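Local coordinates for protein integral membrane indolylacetylinositol arabinosyltransferase EmbB (Mycolicibacterium smegmatis MC2 155, PDB 7BVC) that probably transfers arabinosyl units in the mycobacterial cell membrane, building the arabinan of cell-wall arabinogalactan, at residues I1023-T1035 with W1045-A1057. Residues are numbered along the deposited sequence; the frame is centred on the assembly and turned at random.
Sequences ITDLLLRASVMST and WGSLRKFDTVVEA
Strands 1028-1032 and 1047-1053 run antiparallel in a twisted pair, their axes 144° apart in direction and 4.5 Å apart at closest approach, held by reciprocal backbone hydrogen bonds between Arg1029 and Asp1052 and between Ser1031 and Lys1050. A further bond, from Met1033 N to Leu1048 O (3.1 Å), carries the ladder past Val1032. In the non-hydrogen-bonded pairs that alternate with these, Leu1028 faces Thr1053, Ala1030 faces Phe1051 and Val1032 faces Arg1049, all on one face of the sheet. Phe1051 dominates that face. Leu1028 reaches diagonally across to it, laying CD1 over one side of the ring in a CH-pi contact, 4.2 Å from the centroid and 24° off the normal. Its CG stands anti to the carbonyl carbon (chi1 -53°), which carries the fork out over this face; CD1 goes to the ring, CD2 to Thr1053 CG2. Ala1030 CB meets Phe1051 CE1 obliquely at 3.6 Å, and Thr1024, in the short helix just before the strand, brings its CB to 4.0 Å from Phe1051 CZ. Further along, Val1032 CG2 lies 3.6 Å from Arg1049 NE, against an extended arginine chain whose NE is engaged in a salt bridge with Asp793. Met1033 and Leu1048 run side by side, SD to CD2, and both also touch Val739. The opposite face carries Arg1029, Ser1031, Lys1050 and Asp1052; here Val1054 CG1 sits over the centre of the Arg1029 guanidinium, 4.2 Å from CZ. At the far end Thr1035 OG1 approaches the Trp1045 ring at its edge, 3.2 Å from NE1. The whole is a beta hairpin with a long connection, forming the two middle strands of a mixed six-stranded sheet in the EmbC C-terminal domain, with strand 737-739 beside 1028-1037 and strand 996-999 beside 1047-1053.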
# COMPACT_ATOMS: atom_id res chain seq x y z
N ILE B 1023 26.65 10.25 9.86
CA ILE B 1023 27.80 10.71 10.62
C ILE B 1023 28.06 9.84 11.84
O ILE B 1023 29.20 9.47 12.12
CB ILE B 1023 27.59 12.19 11.02
CG1 ILE B 1023 27.46 13.07 9.78
CG2 ILE B 1023 28.70 12.65 11.92
CD1 ILE B 1023 26.88 14.44 10.06
N THR B 1024 27.00 9.50 12.58
CA THR B 1024 27.15 8.77 13.83
C THR B 1024 27.49 7.30 13.63
O THR B 1024 27.96 6.66 14.57
CB THR B 1024 25.87 8.88 14.66
OG1 THR B 1024 24.80 8.20 13.99
CG2 THR B 1024 25.49 10.34 14.84
N ASP B 1025 27.28 6.75 12.43
CA ASP B 1025 27.75 5.40 12.15
C ASP B 1025 29.22 5.39 11.75
O ASP B 1025 29.90 4.37 11.94
CB ASP B 1025 26.90 4.76 11.05
CG ASP B 1025 25.44 4.67 11.42
OD1 ASP B 1025 25.12 4.73 12.63
OD2 ASP B 1025 24.60 4.51 10.51
N LEU B 1026 29.72 6.49 11.20
CA LEU B 1026 31.13 6.59 10.87
C LEU B 1026 31.98 7.00 12.07
O LEU B 1026 33.15 6.63 12.14
CB LEU B 1026 31.35 7.59 9.73
CG LEU B 1026 31.13 7.13 8.29
CD1 LEU B 1026 31.24 8.31 7.35
CD2 LEU B 1026 32.14 6.07 7.92
N LEU B 1027 31.41 7.76 13.00
CA LEU B 1027 32.19 8.36 14.07
C LEU B 1027 31.99 7.71 15.43
O LEU B 1027 32.92 7.70 16.24
CB LEU B 1027 31.86 9.86 14.17
CG LEU B 1027 32.67 10.70 15.16
CD1 LEU B 1027 34.16 10.48 14.96
CD2 LEU B 1027 32.33 12.17 15.00
N LEU B 1028 30.81 7.16 15.71
CA LEU B 1028 30.47 6.71 17.05
C LEU B 1028 29.90 5.30 17.02
O LEU B 1028 29.60 4.75 15.96
CB LEU B 1028 29.46 7.67 17.71
CG LEU B 1028 29.84 9.15 17.71
CD1 LEU B 1028 28.62 10.01 17.95
CD2 LEU B 1028 30.90 9.43 18.76
N ARG B 1029 29.76 4.71 18.21
CA ARG B 1029 29.17 3.39 18.38
C ARG B 1029 28.03 3.49 19.38
O ARG B 1029 28.20 4.07 20.46
CB ARG B 1029 30.21 2.38 18.87
CG ARG B 1029 31.18 1.91 17.81
CD ARG B 1029 32.41 1.28 18.43
NE ARG B 1029 33.20 0.52 17.46
CZ ARG B 1029 34.45 0.14 17.66
NH1 ARG B 1029 35.07 0.44 18.79
NH2 ARG B 1029 35.09 -0.55 16.72
N ALA B 1030 26.87 2.93 19.03
CA ALA B 1030 25.66 3.06 19.83
C ALA B 1030 25.40 1.81 20.65
O ALA B 1030 25.62 0.68 20.19
CB ALA B 1030 24.45 3.36 18.95
N SER B 1031 24.92 2.01 21.88
CA SER B 1031 24.60 0.89 22.76
C SER B 1031 23.32 1.20 23.53
O SER B 1031 23.17 2.29 24.08
CB SER B 1031 25.75 0.61 23.74
OG SER B 1031 25.92 1.69 24.64
N VAL B 1032 22.42 0.22 23.58
CA VAL B 1032 21.12 0.43 24.22
C VAL B 1032 21.28 0.44 25.74
O VAL B 1032 22.16 -0.21 26.31
CB VAL B 1032 20.12 -0.65 23.78
CG1 VAL B 1032 18.76 -0.47 24.43
CG2 VAL B 1032 19.98 -0.65 22.27
N MET B 1033 20.42 1.21 26.41
CA MET B 1033 20.33 1.24 27.86
C MET B 1033 18.96 0.74 28.30
O MET B 1033 18.01 0.70 27.52
CB MET B 1033 20.59 2.64 28.42
CG MET B 1033 21.89 3.28 27.97
SD MET B 1033 22.13 4.90 28.71
CE MET B 1033 22.37 4.44 30.42
N SER B 1034 18.87 0.36 29.57
CA SER B 1034 17.64 -0.17 30.14
C SER B 1034 16.81 0.97 30.72
O SER B 1034 17.25 1.65 31.66
CB SER B 1034 17.94 -1.22 31.21
OG SER B 1034 18.56 -2.36 30.64
N THR B 1035 15.61 1.16 30.18
CA THR B 1035 14.73 2.26 30.57
C THR B 1035 13.32 1.73 30.80
O THR B 1035 12.88 0.80 30.11
CB THR B 1035 14.70 3.35 29.50
OG1 THR B 1035 14.52 2.75 28.21
CG2 THR B 1035 15.99 4.15 29.50
N TRP B 1045 7.73 3.21 25.73
CA TRP B 1045 7.86 4.65 25.57
C TRP B 1045 8.86 5.01 24.47
O TRP B 1045 8.74 6.07 23.85
CB TRP B 1045 8.29 5.29 26.89
CG TRP B 1045 9.72 5.04 27.24
CD1 TRP B 1045 10.21 4.00 27.98
CD2 TRP B 1045 10.85 5.83 26.86
NE1 TRP B 1045 11.57 4.10 28.09
CE2 TRP B 1045 11.99 5.21 27.41
CE3 TRP B 1045 11.01 7.00 26.11
CZ2 TRP B 1045 13.27 5.73 27.23
CZ3 TRP B 1045 12.28 7.51 25.94
CH2 TRP B 1045 13.40 6.88 26.50
N GLY B 1046 9.83 4.14 24.22
CA GLY B 1046 10.87 4.40 23.25
C GLY B 1046 12.15 3.67 23.59
O GLY B 1046 12.12 2.49 23.94
N SER B 1047 13.29 4.36 23.50
CA SER B 1047 14.58 3.76 23.81
C SER B 1047 15.62 4.87 23.91
O SER B 1047 15.57 5.85 23.17
CB SER B 1047 15.00 2.74 22.75
OG SER B 1047 15.21 3.35 21.50
N LEU B 1048 16.55 4.69 24.84
CA LEU B 1048 17.68 5.59 25.00
C LEU B 1048 18.97 4.84 24.68
O LEU B 1048 19.11 3.66 25.00
CB LEU B 1048 17.75 6.17 26.42
CG LEU B 1048 18.85 7.19 26.69
CD1 LEU B 1048 18.58 8.47 25.92
CD2 LEU B 1048 18.96 7.48 28.18
N ARG B 1049 19.90 5.53 24.04
CA ARG B 1049 21.15 4.92 23.60
C ARG B 1049 22.33 5.78 24.01
O ARG B 1049 22.19 6.98 24.27
CB ARG B 1049 21.16 4.70 22.08
CG ARG B 1049 20.20 3.62 21.63
CD ARG B 1049 20.43 3.23 20.19
NE ARG B 1049 19.78 1.96 19.87
CZ ARG B 1049 18.47 1.80 19.72
NH1 ARG B 1049 17.65 2.83 19.87
NH2 ARG B 1049 17.98 0.60 19.43
N LYS B 1050 23.49 5.15 24.07
CA LYS B 1050 24.73 5.78 24.48
C LYS B 1050 25.72 5.71 23.34
O LYS B 1050 25.85 4.67 22.68
CB LYS B 1050 25.30 5.10 25.73
CG LYS B 1050 25.92 6.05 26.74
CD LYS B 1050 26.43 5.28 27.94
CE LYS B 1050 26.98 6.21 29.00
NZ LYS B 1050 27.97 7.16 28.42
N PHE B 1051 26.42 6.81 23.10
CA PHE B 1051 27.39 6.94 22.02
C PHE B 1051 28.79 6.91 22.60
O PHE B 1051 29.14 7.74 23.44
CB PHE B 1051 27.17 8.22 21.23
CG PHE B 1051 26.13 8.10 20.16
CD1 PHE B 1051 26.06 6.97 19.37
CD2 PHE B 1051 25.21 9.11 19.95
CE1 PHE B 1051 25.11 6.86 18.39
CE2 PHE B 1051 24.25 9.00 18.97
CZ PHE B 1051 24.20 7.87 18.19
N ASP B 1052 29.60 5.95 22.15
CA ASP B 1052 30.99 5.83 22.55
C ASP B 1052 31.89 6.10 21.35
O ASP B 1052 31.62 5.64 20.24
CB ASP B 1052 31.28 4.44 23.12
CG ASP B 1052 30.25 4.01 24.14
OD1 ASP B 1052 29.35 3.22 23.77
OD2 ASP B 1052 30.34 4.45 25.30
N THR B 1053 32.95 6.87 21.58
CA THR B 1053 33.86 7.23 20.51
C THR B 1053 34.69 6.03 20.08
O THR B 1053 35.00 5.14 20.87
CB THR B 1053 34.78 8.37 20.95
OG1 THR B 1053 35.53 7.96 22.10
CG2 THR B 1053 33.96 9.60 21.30
N VAL B 1054 35.06 6.02 18.80
CA VAL B 1054 35.95 4.99 18.28
C VAL B 1054 37.41 5.33 18.56
O VAL B 1054 38.19 4.46 18.95
CB VAL B 1054 35.69 4.80 16.77
CG1 VAL B 1054 36.41 3.57 16.27
CG2 VAL B 1054 34.21 4.70 16.50
N VAL B 1055 37.78 6.59 18.37
CA VAL B 1055 39.10 7.10 18.73
C VAL B 1055 38.90 8.47 19.38
O VAL B 1055 37.90 9.15 19.14
CB VAL B 1055 40.04 7.20 17.52
CG1 VAL B 1055 40.48 5.81 17.08
CG2 VAL B 1055 39.36 7.93 16.38
N GLU B 1056 39.87 8.86 20.20
CA GLU B 1056 39.75 10.10 20.97
C GLU B 1056 40.25 11.26 20.13
O GLU B 1056 41.43 11.31 19.76
CB GLU B 1056 40.53 9.98 22.28
CG GLU B 1056 40.18 11.02 23.33
CD GLU B 1056 40.91 12.33 23.13
OE1 GLU B 1056 42.01 12.31 22.54
OE2 GLU B 1056 40.39 13.37 23.57
N ALA B 1057 39.36 12.21 19.84
CA ALA B 1057 39.71 13.32 18.96
C ALA B 1057 39.00 14.59 19.43
O ALA B 1057 37.88 14.54 19.93
CB ALA B 1057 39.33 13.01 17.51